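Local coordinates for protein-tyrosine-phosphatase PTP1 (Arabidopsis thaliana, PDB 6KRW), which dephosphorylates phosphotyrosine in proteins such as the MAP kinase MPK6 and, with MKP1, restrains salicylic acid and camalexin production in plant defence, at residues K211-V216 with I295-E300. Numbering follows the deposited sequence.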
# COMPACT_ATOMS: atom_id res chain seq x y z
N LYS A 211 1.84 -15.91 8.80
CA LYS A 211 2.62 -16.86 9.64
C LYS A 211 4.13 -16.69 9.40
O LYS A 211 4.89 -17.07 10.31
CB LYS A 211 2.13 -18.29 9.39
CG LYS A 211 0.62 -18.43 9.42
CD LYS A 211 -0.02 -17.91 10.70
CE LYS A 211 -1.43 -17.39 10.51
NZ LYS A 211 -1.46 -16.01 9.96
N ASP A 212 4.55 -16.18 8.24
CA ASP A 212 5.99 -15.95 7.97
C ASP A 212 6.12 -14.71 7.07
O ASP A 212 5.10 -14.17 6.68
CB ASP A 212 6.65 -17.22 7.43
CG ASP A 212 6.12 -17.63 6.07
OD1 ASP A 212 6.17 -16.80 5.13
OD2 ASP A 212 5.74 -18.80 5.96
N THR A 213 7.33 -14.32 6.70
CA THR A 213 7.52 -13.05 5.96
C THR A 213 7.77 -13.31 4.47
O THR A 213 8.04 -12.37 3.73
CB THR A 213 8.71 -12.25 6.51
OG1 THR A 213 9.92 -12.99 6.33
CG2 THR A 213 8.50 -11.91 7.97
N VAL A 214 7.68 -14.57 4.04
CA VAL A 214 8.21 -14.91 2.69
C VAL A 214 7.33 -14.30 1.60
O VAL A 214 7.90 -13.75 0.63
CB VAL A 214 8.34 -16.44 2.56
CG1 VAL A 214 8.83 -16.82 1.18
CG2 VAL A 214 9.25 -17.00 3.63
N ALA A 215 6.00 -14.44 1.68
CA ALA A 215 5.12 -13.95 0.59
C ALA A 215 5.20 -12.42 0.53
O ALA A 215 5.36 -11.84 -0.55
CB ALA A 215 3.71 -14.41 0.83
N VAL A 216 5.18 -11.77 1.69
CA VAL A 216 5.23 -10.28 1.67
C VAL A 216 6.57 -9.81 1.09
O VAL A 216 6.58 -8.87 0.26
CB VAL A 216 4.96 -9.75 3.07
CG1 VAL A 216 5.23 -8.25 3.10
CG2 VAL A 216 3.54 -9.99 3.49
N ILE A 295 11.68 -6.66 7.68
CA ILE A 295 12.84 -5.83 7.29
C ILE A 295 14.14 -6.57 7.62
O ILE A 295 15.05 -6.59 6.78
CB ILE A 295 12.76 -4.47 8.01
CG1 ILE A 295 11.63 -3.61 7.44
CG2 ILE A 295 14.09 -3.73 7.94
CD1 ILE A 295 11.17 -2.47 8.34
N VAL A 296 14.23 -7.21 8.78
CA VAL A 296 15.43 -8.03 9.12
C VAL A 296 15.60 -9.14 8.08
O VAL A 296 16.73 -9.31 7.60
CB VAL A 296 15.35 -8.57 10.55
CG1 VAL A 296 16.35 -9.69 10.79
CG2 VAL A 296 15.56 -7.45 11.55
N ASP A 297 14.53 -9.88 7.79
CA ASP A 297 14.62 -11.05 6.86
C ASP A 297 15.08 -10.55 5.49
O ASP A 297 15.93 -11.21 4.87
CB ASP A 297 13.28 -11.77 6.76
CG ASP A 297 12.93 -12.52 8.03
OD1 ASP A 297 13.81 -12.63 8.92
OD2 ASP A 297 11.75 -12.96 8.15
N GLU A 298 14.59 -9.37 5.07
CA GLU A 298 14.96 -8.89 3.73
C GLU A 298 16.41 -8.41 3.74
O GLU A 298 17.14 -8.64 2.75
CB GLU A 298 13.99 -7.85 3.21
CG GLU A 298 14.25 -7.51 1.76
CD GLU A 298 14.09 -8.67 0.79
OE1 GLU A 298 13.49 -9.67 1.19
OE2 GLU A 298 14.54 -8.54 -0.34
N LEU A 299 16.83 -7.70 4.79
CA LEU A 299 18.24 -7.25 4.90
C LEU A 299 19.19 -8.45 4.95
O LEU A 299 20.31 -8.32 4.41
CB LEU A 299 18.41 -6.36 6.14
CG LEU A 299 17.79 -4.97 6.04
CD1 LEU A 299 17.83 -4.25 7.37
CD2 LEU A 299 18.48 -4.14 4.95
N GLU A 300 18.77 -9.59 5.52
CA GLU A 300 19.61 -10.82 5.50
C GLU A 300 19.74 -11.34 4.07
O GLU A 300 20.87 -11.70 3.69
CB GLU A 300 19.02 -11.87 6.43
CG GLU A 300 19.24 -11.56 7.88
CD GLU A 300 18.57 -12.51 8.87
OE1 GLU A 300 17.74 -13.38 8.44
OE2 GLU A 300 18.92 -12.41 10.07
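Thr213 and Asp297 make the whole of this contact, one hydroxyl set against one carboxylate, where the loop leading into helix 214-223 passes helix 285-303, the last of the classical protein tyrosine phosphatase domain, away from the active-site Cys237. Walking in along the loop, Asp212 comes first and turns its carboxylate to the start of its own helix: OD1 accepts from Val214 N at 2.9 Å, with 160° at the hydrogen. This Asx turn, a capping bond, reaches OD1 on its anti side, 20° out of the carboxylate plane, and ties down the peptide just beyond Thr213. Thr213 points its side chain toward helix 285-303. With chi1 at 64° the hydroxyl is flanked by both backbone neighbours of CA, which turns it to Asp297 and sets the methyl beside the backbone N. OG1 donates to Asp297 OD2 at 2.6 Å, a short bond that uses the anti lone pair, the one turned away from OD1. The methyl lies alongside the same oxygen, CG2 to Asp297 OD2 being 3.4 Å, while Phe290 and Ala294, earlier on the C-terminal helix, also touch this threonine. Arg217, one turn into helix 214-223, hydrogen-bonds to OG1 through NE and pairs with Glu298 through NH1, adding a further link between the helices. Farther along, Val216 is buried against Phe290 and against Tyr247 and Ile250 of helix 242-259. A valine in place of Thr213 would probably leave OD2 of Asp297 without this donor and Arg217 NE without its hydroxyl acceptor. With the proton of Thr213 committed to Asp297, the hydroxyl oxygen can accept from Arg217, and the guanidinium's positive charge would be expected to polarise the hydroxyl and strengthen its donation to the carboxylate.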